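Local coordinates for soluble lytic murein transglycosylase (Pseudomonas aeruginosa, PDB 5OHU), which probably cleaves the glycan strands of peptidoglycan as a lytic transglycosylase, acting in both exolytic and endolytic turnover of the cell wall, at residues Trp182-Arg192 against Asp239-Arg250; Lys274-Gly282 against Leu296-Asp306. All coordinates share one frame; numbering follows the deposited sequence.

In the fold
Both contacts lie in an all-helical stretch of the chain, on the same side of the chain's centre, with their own centres about 18 Å apart. Interaction 1 comes first in sequence and joins helices 178-190 and 235-251; interaction 2 follows, joining helix 271-287 to helix 293-300 and the turn beyond it. The two are in series and touch directly: Ile277 and Ile281 of helix 271-287 pack on Gly242 and Ala249 of helix 235-251, while Glu280 lies on Arg246. Helix 253-263, reached by Leu245 and Ile281, is shared as well. Helix 235-251 thus serves both contacts, facing helix 178-190 and helix 271-287, so that successive helices continue the superhelical array, as in the Slt70-like family.

Interaction 1 (Trp182-Arg192 against Asp239-Arg250); sequences WKRLKLAAEAR and DVVGLGLRRLAR. With PO4 (phosphate ion), chain B.
A first torsion of -179° swings the Trp182 indole to Asp239, and Lys186, turned alike, carries its ammonium to the same carboxylate. The contact belongs to an all-helical superhelical array, in which helices 182-190 and 239-250 run nearly parallel (17°), their axes 11.1 Å apart at closest approach. Trp182 NE1 donates to Asp239 OD2 at 3.1 Å, the oxygen lying near the ring plane; Lys186 NZ forms a salt bridge with Asp239 OD1, also 3.1 Å. Both donors stand out of the carboxylate plane, gripping its two oxygens. Leu243 CD1 touches both Ala189 CB and Glu190 CG, 3.6 Å from the latter. Glu190 OE2 makes a salt bridge to Arg246 NH2 with a weak, bent hydrogen bond. Arg184 NH1 and NH2 hold a phosphate at the guanidinium edge by two nearly straight hydrogen bonds. Bends at chi2 and chi3 of Arg247 turn its guanidinium back to the end of helix 178-190, where Arg192 closes a Schellman motif. The Arg192 guanidinium lies flat on that of Arg247, centres 4.0 Å apart. In its own guanidinium plane, Arg247 NH2 donates to Ala189 O at 3.1 Å, while Arg192 N reaches that oxygen from the opposite face of the carbonyl plane.

Interaction 2 (Lys274-Gly282 against Leu296-Asp306); sequences KVAIAREIG and LMTQYDPGLRD
Tyr300 presents one ring face to Ala278, whose CB sits 3.8 Å from the ring centroid in a CH-pi contact, 24° off the normal. Val275 CG2 meets the same ring at its edge, 3.9 Å from CD1 of Tyr300, and the aliphatic part of Lys274 crosses near the hydroxyl end, where a water bridges Lys274 NZ and, weakly, Tyr300 OH. Leu296 CD2 rests against Ile281 CG2 and the backbone of Gly282, on which Met297 CG also packs. Arg279, extended from CG to NE, sends its guanidinium past the end of helix 293-300. Its edge faces Tyr300 O, which receives two weak bonds, from NE and NH2 of Arg279, each 3.3 Å. Asp301 lies over one guanidinium face, so its OD1, 3.5 Å from Arg279 NH2, pairs by charge alone; Val275 CG1 lies over the opposite face, toward its rim. Asp306 lies alongside, its carboxylate plane 84° from the guanidinium, giving a long ion pair, with a water also between Arg279 NH1 and Asp306 OD2. Asp301 also accepts from Arg305 N and Asp306 N, bracing the type I turn that leads to the N-cap Asp306. The whole is an antiparallel helix pair joined to the next helix by a salt-bridged turn, within an all-helical superhelical array.

Interaction 1 (Trp182-Arg192 against Asp239-Arg250)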
loop_
_atom_site.group_PDB
_atom_site.type_symbol
_atom_site.label_atom_id
_atom_site.label_comp_id
_atom_site.label_asym_id
_atom_site.label_seq_id
_atom_site.Cartn_x
_atom_site.Cartn_y
_atom_site.Cartn_z
ATOM N N TRP A 182 24.486 19.369 -2.220
ATOM C CA TRP A 182 24.716 18.458 -1.107
ATOM C C TRP A 182 23.419 17.819 -0.615
ATOM O O TRP A 182 23.350 16.597 -0.450
ATOM C CB TRP A 182 25.423 19.202 0.026
ATOM C CG TRP A 182 25.735 18.325 1.213
ATOM C CD1 TRP A 182 25.026 18.249 2.372
ATOM C CD2 TRP A 182 26.822 17.398 1.340
ATOM N NE1 TRP A 182 25.611 17.335 3.225
ATOM C CE2 TRP A 182 26.716 16.803 2.618
ATOM C CE3 TRP A 182 27.878 17.022 0.508
ATOM C CZ2 TRP A 182 27.631 15.846 3.081
ATOM C CZ3 TRP A 182 28.784 16.069 0.965
ATOM C CH2 TRP A 182 28.657 15.495 2.241
ATOM N N LYS A 183 22.375 18.629 -0.378
ATOM C CA LYS A 183 21.095 18.061 0.040
ATOM C C LYS A 183 20.620 16.989 -0.922
ATOM O O LYS A 183 20.125 15.935 -0.501
ATOM C CB LYS A 183 19.998 19.117 0.107
ATOM C CG LYS A 183 19.762 19.892 1.366
ATOM C CD LYS A 183 20.576 21.115 1.378
ATOM C CE LYS A 183 20.090 22.080 2.446
ATOM N NZ LYS A 183 19.792 21.313 3.701
ATOM N N ARG A 184 20.699 17.260 -2.223
ATOM C CA ARG A 184 20.172 16.280 -3.157
ATOM C C ARG A 184 21.043 15.034 -3.172
ATOM O O ARG A 184 20.540 13.912 -3.299
ATOM C CB ARG A 184 20.047 16.874 -4.561
ATOM C CG ARG A 184 19.206 15.974 -5.460
ATOM C CD ARG A 184 19.249 16.376 -6.910
ATOM N NE ARG A 184 18.415 15.487 -7.694
ATOM C CZ ARG A 184 18.336 15.491 -9.024
ATOM N NH1 ARG A 184 19.045 16.351 -9.746
ATOM N NH2 ARG A 184 17.540 14.627 -9.627
ATOM N N LEU A 185 22.356 15.213 -3.052
ATOM C CA LEU A 185 23.256 14.076 -2.911
ATOM C C LEU A 185 22.804 13.170 -1.776
ATOM O O LEU A 185 22.697 11.953 -1.943
ATOM C CB LEU A 185 24.676 14.597 -2.691
ATOM C CG LEU A 185 25.892 13.718 -2.380
ATOM C CD1 LEU A 185 25.794 12.351 -2.958
ATOM C CD2 LEU A 185 27.120 14.428 -2.951
ATOM N N LYS A 186 22.489 13.758 -0.624
ATOM C CA LYS A 186 22.042 12.975 0.518
ATOM C C LYS A 186 20.773 12.192 0.177
ATOM O O LYS A 186 20.679 10.983 0.447
ATOM C CB LYS A 186 21.836 13.922 1.698
ATOM C CG LYS A 186 21.541 13.282 3.033
ATOM C CD LYS A 186 21.541 14.343 4.140
ATOM C CE LYS A 186 20.492 14.048 5.205
ATOM N NZ LYS A 186 20.565 15.000 6.348
ATOM N N LEU A 187 19.808 12.860 -0.472
ATOM C CA LEU A 187 18.569 12.199 -0.870
ATOM C C LEU A 187 18.831 11.080 -1.864
ATOM O O LEU A 187 18.176 10.031 -1.813
ATOM C CB LEU A 187 17.610 13.219 -1.481
ATOM C CG LEU A 187 17.162 14.288 -0.500
ATOM C CD1 LEU A 187 16.384 15.399 -1.206
ATOM C CD2 LEU A 187 16.313 13.622 0.568
ATOM N N ALA A 188 19.760 11.301 -2.798
ATOM C CA ALA A 188 20.078 10.261 -3.766
ATOM C C ALA A 188 20.734 9.073 -3.077
ATOM O O ALA A 188 20.469 7.913 -3.424
ATOM C CB ALA A 188 20.985 10.822 -4.864
ATOM N N ALA A 189 21.597 9.346 -2.094
ATOM C CA ALA A 189 22.241 8.266 -1.362
ATOM C C ALA A 189 21.224 7.494 -0.541
ATOM O O ALA A 189 21.284 6.261 -0.474
ATOM C CB ALA A 189 23.354 8.830 -0.471
ATOM N N GLU A 190 20.254 8.204 0.051
ATOM C CA GLU A 190 19.205 7.541 0.826
ATOM C C GLU A 190 18.368 6.617 -0.050
ATOM O O GLU A 190 17.994 5.520 0.368
ATOM C CB GLU A 190 18.315 8.585 1.504
ATOM C CG GLU A 190 18.975 9.279 2.688
ATOM C CD GLU A 190 18.240 10.525 3.146
ATOM O OE1 GLU A 190 17.329 10.972 2.423
ATOM O OE2 GLU A 190 18.580 11.070 4.220
ATOM N N ALA A 191 18.055 7.047 -1.266
ATOM C CA ALA A 191 17.243 6.259 -2.180
ATOM C C ALA A 191 18.055 5.214 -2.925
ATOM O O ALA A 191 17.508 4.547 -3.812
ATOM C CB ALA A 191 16.540 7.177 -3.181
ATOM N N ARG A 192 19.342 5.074 -2.596
ATOM C CA ARG A 192 20.221 4.072 -3.204
ATOM C C ARG A 192 20.386 4.292 -4.702
ATOM O O ARG A 192 20.639 3.343 -5.445
ATOM C CB ARG A 192 19.726 2.647 -2.929
ATOM C CG ARG A 192 19.504 2.326 -1.468
ATOM C CD ARG A 192 18.933 0.930 -1.264
ATOM N NE ARG A 192 18.383 0.778 0.082
ATOM C CZ ARG A 192 18.985 0.130 1.080
ATOM N NH1 ARG A 192 20.167 -0.446 0.891
ATOM N NH2 ARG A 192 18.401 0.060 2.274
ATOM N N ASP A 239 26.765 14.643 8.513
ATOM C CA ASP A 239 25.780 14.148 7.554
ATOM C C ASP A 239 26.169 12.776 7.022
ATOM O O ASP A 239 25.327 11.877 6.921
ATOM C CB ASP A 239 25.636 15.141 6.400
ATOM C CG ASP A 239 24.508 16.123 6.612
ATOM O OD1 ASP A 239 23.484 15.742 7.215
ATOM O OD2 ASP A 239 24.653 17.284 6.182
ATOM N N VAL A 240 27.442 12.590 6.677
ATOM C CA VAL A 240 27.884 11.274 6.225
ATOM C C VAL A 240 27.575 10.224 7.280
ATOM O O VAL A 240 26.954 9.193 6.998
ATOM C CB VAL A 240 29.377 11.300 5.872
ATOM C CG1 VAL A 240 29.875 9.875 5.627
ATOM C CG2 VAL A 240 29.567 12.162 4.628
ATOM N N VAL A 241 27.975 10.495 8.522
ATOM C CA VAL A 241 27.836 9.508 9.584
ATOM C C VAL A 241 26.366 9.250 9.887
ATOM O O VAL A 241 25.949 8.099 10.060
ATOM C CB VAL A 241 28.626 9.970 10.820
ATOM C CG1 VAL A 241 28.222 9.181 12.055
ATOM C CG2 VAL A 241 30.120 9.826 10.537
ATOM N N GLY A 242 25.552 10.302 9.906
ATOM C CA GLY A 242 24.148 10.114 10.232
ATOM C C GLY A 242 23.430 9.265 9.207
ATOM O O GLY A 242 22.615 8.404 9.556
ATOM N N LEU A 243 23.728 9.493 7.923
ATOM C CA LEU A 243 23.162 8.652 6.877
ATOM C C LEU A 243 23.574 7.203 7.079
ATOM O O LEU A 243 22.740 6.286 7.004
ATOM C CB LEU A 243 23.595 9.157 5.497
ATOM C CG LEU A 243 22.916 8.431 4.328
ATOM C CD1 LEU A 243 22.499 9.437 3.276
ATOM C CD2 LEU A 243 23.847 7.403 3.731
ATOM N N GLY A 244 24.859 6.982 7.366
ATOM C CA GLY A 244 25.332 5.621 7.558
ATOM C C GLY A 244 24.698 4.939 8.757
ATOM O O GLY A 244 24.343 3.761 8.695
ATOM N N LEU A 245 24.517 5.669 9.857
ATOM C CA LEU A 245 23.894 5.033 11.015
ATOM C C LEU A 245 22.438 4.696 10.751
ATOM O O LEU A 245 21.951 3.652 11.197
ATOM C CB LEU A 245 24.014 5.899 12.262
ATOM C CG LEU A 245 25.447 6.141 12.699
ATOM C CD1 LEU A 245 25.554 7.367 13.590
ATOM C CD2 LEU A 245 25.928 4.903 13.400
ATOM N N ARG A 246 21.729 5.556 10.020
ATOM C CA ARG A 246 20.337 5.252 9.683
ATOM C C ARG A 246 20.257 4.035 8.779
ATOM O O ARG A 246 19.377 3.181 8.944
ATOM C CB ARG A 246 19.668 6.461 9.019
ATOM C CG ARG A 246 18.805 7.276 9.989
ATOM C CD ARG A 246 19.089 8.756 9.917
ATOM N NE ARG A 246 19.178 9.237 8.540
ATOM C CZ ARG A 246 19.885 10.299 8.156
ATOM N NH1 ARG A 246 20.575 11.006 9.052
ATOM N NH2 ARG A 246 19.900 10.640 6.873
ATOM N N ARG A 247 21.170 3.941 7.815
ATOM C CA ARG A 247 21.218 2.767 6.954
ATOM C C ARG A 247 21.575 1.532 7.769
ATOM O O ARG A 247 20.876 0.513 7.718
ATOM C CB ARG A 247 22.228 3.013 5.825
ATOM C CG ARG A 247 22.478 1.844 4.864
ATOM C CD ARG A 247 21.326 1.557 3.887
ATOM N NE ARG A 247 20.670 2.752 3.352
ATOM C CZ ARG A 247 21.038 3.378 2.233
ATOM N NH1 ARG A 247 22.073 2.945 1.532
ATOM N NH2 ARG A 247 20.359 4.439 1.805
ATOM N N LEU A 248 22.637 1.629 8.575
ATOM C CA LEU A 248 23.095 0.491 9.365
ATOM C C LEU A 248 22.027 -0.004 10.324
ATOM O O LEU A 248 21.970 -1.205 10.635
ATOM C CB LEU A 248 24.354 0.893 10.144
ATOM C CG LEU A 248 25.161 -0.164 10.884
ATOM C CD1 LEU A 248 25.685 -1.216 9.903
ATOM C CD2 LEU A 248 26.311 0.519 11.644
ATOM N N ALA A 249 21.187 0.900 10.825
ATOM C CA ALA A 249 20.152 0.490 11.765
ATOM C C ALA A 249 19.188 -0.530 11.169
ATOM O O ALA A 249 18.572 -1.287 11.917
ATOM C CB ALA A 249 19.371 1.708 12.243
ATOM N N ARG A 250 19.059 -0.578 9.839
ATOM C CA ARG A 250 18.096 -1.489 9.229
ATOM C C ARG A 250 18.471 -2.945 9.481
ATOM O O ARG A 250 17.602 -3.774 9.768
ATOM C CB ARG A 250 17.983 -1.202 7.730
ATOM C CG ARG A 250 17.028 -2.126 6.969
ATOM C CD ARG A 250 16.667 -1.556 5.594
ATOM N NE ARG A 250 16.353 -2.597 4.616
ATOM C CZ ARG A 250 17.239 -3.102 3.763
ATOM N NH1 ARG A 250 18.490 -2.661 3.769
ATOM N NH2 ARG A 250 16.877 -4.046 2.902
HETATM P P PO4 B . 18.404 15.325 -13.351
HETATM O O1 PO4 B . 19.324 14.468 -14.179
HETATM O O2 PO4 B . 17.568 14.446 -12.460
HETATM O O3 PO4 B . 19.237 16.290 -12.540
HETATM O O4 PO4 B . 17.488 16.113 -14.254
HETATM O O HOH W 1 22.028 12.719 7.593
HETATM O O HOH W 2 21.526 17.803 4.733
#

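Interaction 2 (Lys274-Gly282 against Leu296-Asp306)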
loop_
_atom_site.group_PDB
_atom_site.type_symbol
_atom_site.label_atom_id
_atom_site.label_comp_id
_atom_site.label_asym_id
_atom_site.label_seq_id
_atom_site.Cartn_x
_atom_site.Cartn_y
_atom_site.Cartn_z
ATOM N N LYS A 274 19.996 14.067 14.961
ATOM C CA LYS A 274 20.112 13.193 16.121
ATOM C C LYS A 274 18.776 12.539 16.460
ATOM O O LYS A 274 18.727 11.345 16.764
ATOM C CB LYS A 274 20.653 13.968 17.317
ATOM C CG LYS A 274 21.289 13.086 18.368
ATOM C CD LYS A 274 21.791 13.915 19.541
ATOM C CE LYS A 274 22.744 15.017 19.091
ATOM N NZ LYS A 274 23.283 15.802 20.240
ATOM N N VAL A 275 17.676 13.294 16.394
ATOM C CA VAL A 275 16.367 12.699 16.652
ATOM C C VAL A 275 16.036 11.661 15.590
ATOM O O VAL A 275 15.516 10.587 15.898
ATOM C CB VAL A 275 15.279 13.786 16.740
ATOM C CG1 VAL A 275 13.937 13.215 16.367
ATOM C CG2 VAL A 275 15.215 14.343 18.149
ATOM N N ALA A 276 16.342 11.951 14.330
ATOM C CA ALA A 276 16.060 10.991 13.270
ATOM C C ALA A 276 16.864 9.717 13.467
ATOM O O ALA A 276 16.323 8.610 13.370
ATOM C CB ALA A 276 16.365 11.601 11.897
ATOM N N ILE A 277 18.168 9.856 13.734
ATOM C CA ILE A 277 19.004 8.684 13.969
ATOM C C ILE A 277 18.439 7.856 15.113
ATOM O O ILE A 277 18.210 6.644 14.982
ATOM C CB ILE A 277 20.453 9.109 14.257
ATOM C CG1 ILE A 277 21.031 9.863 13.062
ATOM C CG2 ILE A 277 21.285 7.891 14.556
ATOM C CD1 ILE A 277 22.393 10.516 13.361
ATOM N N ALA A 278 18.199 8.512 16.251
ATOM C CA ALA A 278 17.729 7.822 17.444
ATOM C C ALA A 278 16.412 7.108 17.185
ATOM O O ALA A 278 16.215 5.968 17.621
ATOM C CB ALA A 278 17.574 8.818 18.593
ATOM N N ARG A 279 15.501 7.757 16.465
ATOM C CA ARG A 279 14.209 7.132 16.216
ATOM C C ARG A 279 14.344 5.931 15.286
ATOM O O ARG A 279 13.712 4.893 15.522
ATOM C CB ARG A 279 13.219 8.167 15.683
ATOM C CG ARG A 279 12.784 9.163 16.780
ATOM C CD ARG A 279 11.636 10.093 16.321
ATOM N NE ARG A 279 11.424 11.222 17.231
ATOM C CZ ARG A 279 10.673 12.284 16.942
ATOM N NH1 ARG A 279 10.064 12.365 15.765
ATOM N NH2 ARG A 279 10.540 13.274 17.818
ATOM N N GLU A 280 15.203 6.014 14.268
ATOM C CA GLU A 280 15.371 4.856 13.390
ATOM C C GLU A 280 16.070 3.706 14.110
ATOM O O GLU A 280 15.681 2.546 13.953
ATOM C CB GLU A 280 16.133 5.239 12.120
ATOM C CG GLU A 280 16.163 4.128 11.077
ATOM C CD GLU A 280 14.784 3.497 10.836
ATOM O OE1 GLU A 280 14.590 2.311 11.197
ATOM O OE2 GLU A 280 13.891 4.186 10.295
ATOM N N ILE A 281 17.100 4.003 14.908
ATOM C CA ILE A 281 17.730 2.960 15.712
ATOM C C ILE A 281 16.740 2.408 16.739
ATOM O O ILE A 281 16.619 1.187 16.910
ATOM C CB ILE A 281 19.012 3.493 16.380
ATOM C CG1 ILE A 281 20.086 3.762 15.312
ATOM C CG2 ILE A 281 19.546 2.510 17.424
ATOM C CD1 ILE A 281 21.275 4.503 15.833
ATOM N N GLY A 282 15.996 3.292 17.408
ATOM C CA GLY A 282 15.053 2.828 18.420
ATOM C C GLY A 282 13.996 1.903 17.840
ATOM O O GLY A 282 13.709 0.833 18.392
ATOM N N LEU A 296 16.032 4.926 24.857
ATOM C CA LEU A 296 16.308 5.742 23.684
ATOM C C LEU A 296 15.031 6.379 23.131
ATOM O O LEU A 296 14.987 7.585 22.862
ATOM C CB LEU A 296 16.982 4.864 22.629
ATOM C CG LEU A 296 17.465 5.576 21.393
ATOM C CD1 LEU A 296 18.526 6.565 21.834
ATOM C CD2 LEU A 296 17.986 4.598 20.313
ATOM N N MET A 297 13.990 5.578 22.929
ATOM C CA MET A 297 12.757 6.114 22.360
ATOM C C MET A 297 12.106 7.096 23.322
ATOM O O MET A 297 11.558 8.114 22.903
ATOM C CB MET A 297 11.788 4.973 22.024
ATOM C CG MET A 297 12.242 4.006 20.925
ATOM S SD MET A 297 11.038 2.694 20.538
ATOM C CE MET A 297 10.874 1.926 22.136
ATOM N N THR A 298 12.161 6.802 24.620
ATOM C CA THR A 298 11.572 7.676 25.627
ATOM C C THR A 298 12.272 9.030 25.658
ATOM O O THR A 298 11.624 10.074 25.808
ATOM C CB THR A 298 11.648 6.984 26.991
ATOM O OG1 THR A 298 10.925 5.750 26.935
ATOM C CG2 THR A 298 11.069 7.858 28.099
ATOM N N GLN A 299 13.593 9.033 25.513
ATOM C CA GLN A 299 14.349 10.275 25.542
ATOM C C GLN A 299 14.179 11.084 24.256
ATOM O O GLN A 299 14.188 12.321 24.298
ATOM C CB GLN A 299 15.825 9.955 25.783
ATOM C CG GLN A 299 16.767 11.140 25.716
ATOM C CD GLN A 299 16.678 12.010 26.950
ATOM O OE1 GLN A 299 16.147 11.591 27.981
ATOM N NE2 GLN A 299 17.199 13.225 26.856
ATOM N N TYR A 300 14.020 10.434 23.106
ATOM C CA TYR A 300 13.993 11.182 21.862
ATOM C C TYR A 300 12.591 11.399 21.308
ATOM O O TYR A 300 12.448 12.074 20.287
ATOM C CB TYR A 300 14.917 10.519 20.833
ATOM C CG TYR A 300 16.358 10.864 21.172
ATOM C CD1 TYR A 300 16.912 12.064 20.762
ATOM C CD2 TYR A 300 17.133 10.030 21.980
ATOM C CE1 TYR A 300 18.208 12.413 21.106
ATOM C CE2 TYR A 300 18.438 10.374 22.331
ATOM C CZ TYR A 300 18.966 11.568 21.886
ATOM O OH TYR A 300 20.252 11.937 22.216
ATOM N N ASP A 301 11.551 10.890 21.974
ATOM C CA ASP A 301 10.198 11.319 21.645
ATOM C C ASP A 301 9.378 11.444 22.927
ATOM O O ASP A 301 8.351 10.769 23.093
ATOM C CB ASP A 301 9.561 10.352 20.645
ATOM C CG ASP A 301 8.308 10.924 19.981
ATOM O OD1 ASP A 301 8.120 12.157 20.021
ATOM O OD2 ASP A 301 7.533 10.143 19.377
ATOM N N PRO A 302 9.792 12.299 23.862
ATOM C CA PRO A 302 9.047 12.390 25.129
ATOM C C PRO A 302 7.603 12.839 24.950
ATOM O O PRO A 302 6.742 12.452 25.752
ATOM C CB PRO A 302 9.864 13.410 25.938
ATOM C CG PRO A 302 10.499 14.273 24.898
ATOM C CD PRO A 302 10.852 13.325 23.770
ATOM N N GLY A 303 7.306 13.628 23.922
ATOM C CA GLY A 303 5.955 14.111 23.732
ATOM C C GLY A 303 5.084 13.292 22.801
ATOM O O GLY A 303 3.987 13.740 22.450
ATOM N N LEU A 304 5.547 12.117 22.377
ATOM C CA LEU A 304 4.771 11.201 21.547
ATOM C C LEU A 304 4.304 11.869 20.251
ATOM O O LEU A 304 3.128 11.838 19.888
ATOM C CB LEU A 304 3.593 10.624 22.330
ATOM C CG LEU A 304 3.904 10.029 23.713
ATOM C CD1 LEU A 304 2.618 9.514 24.377
ATOM C CD2 LEU A 304 4.940 8.929 23.633
ATOM N N ARG A 305 5.250 12.457 19.536
ATOM C CA ARG A 305 4.947 13.079 18.254
ATOM C C ARG A 305 4.994 12.100 17.096
ATOM O O ARG A 305 4.371 12.351 16.062
ATOM C CB ARG A 305 5.927 14.226 17.976
ATOM C CG ARG A 305 5.912 15.305 19.025
ATOM C CD ARG A 305 4.490 15.531 19.497
ATOM N NE ARG A 305 4.433 16.110 20.850
ATOM C CZ ARG A 305 3.380 16.734 21.383
ATOM N NH1 ARG A 305 2.273 16.854 20.668
ATOM N NH2 ARG A 305 3.441 17.218 22.627
ATOM N N ASP A 306 5.727 11.010 17.239
ATOM C CA ASP A 306 5.944 10.059 16.158
ATOM C C ASP A 306 5.101 8.824 16.468
ATOM O O ASP A 306 5.429 8.042 17.374
ATOM C CB ASP A 306 7.433 9.743 16.039
ATOM C CG ASP A 306 7.762 8.933 14.828
ATOM O OD1 ASP A 306 6.998 8.009 14.493
ATOM O OD2 ASP A 306 8.811 9.202 14.216
HETATM O O HOH W 3 20.963 15.308 22.213
HETATM O O HOH W 4 11.049 11.516 13.663
#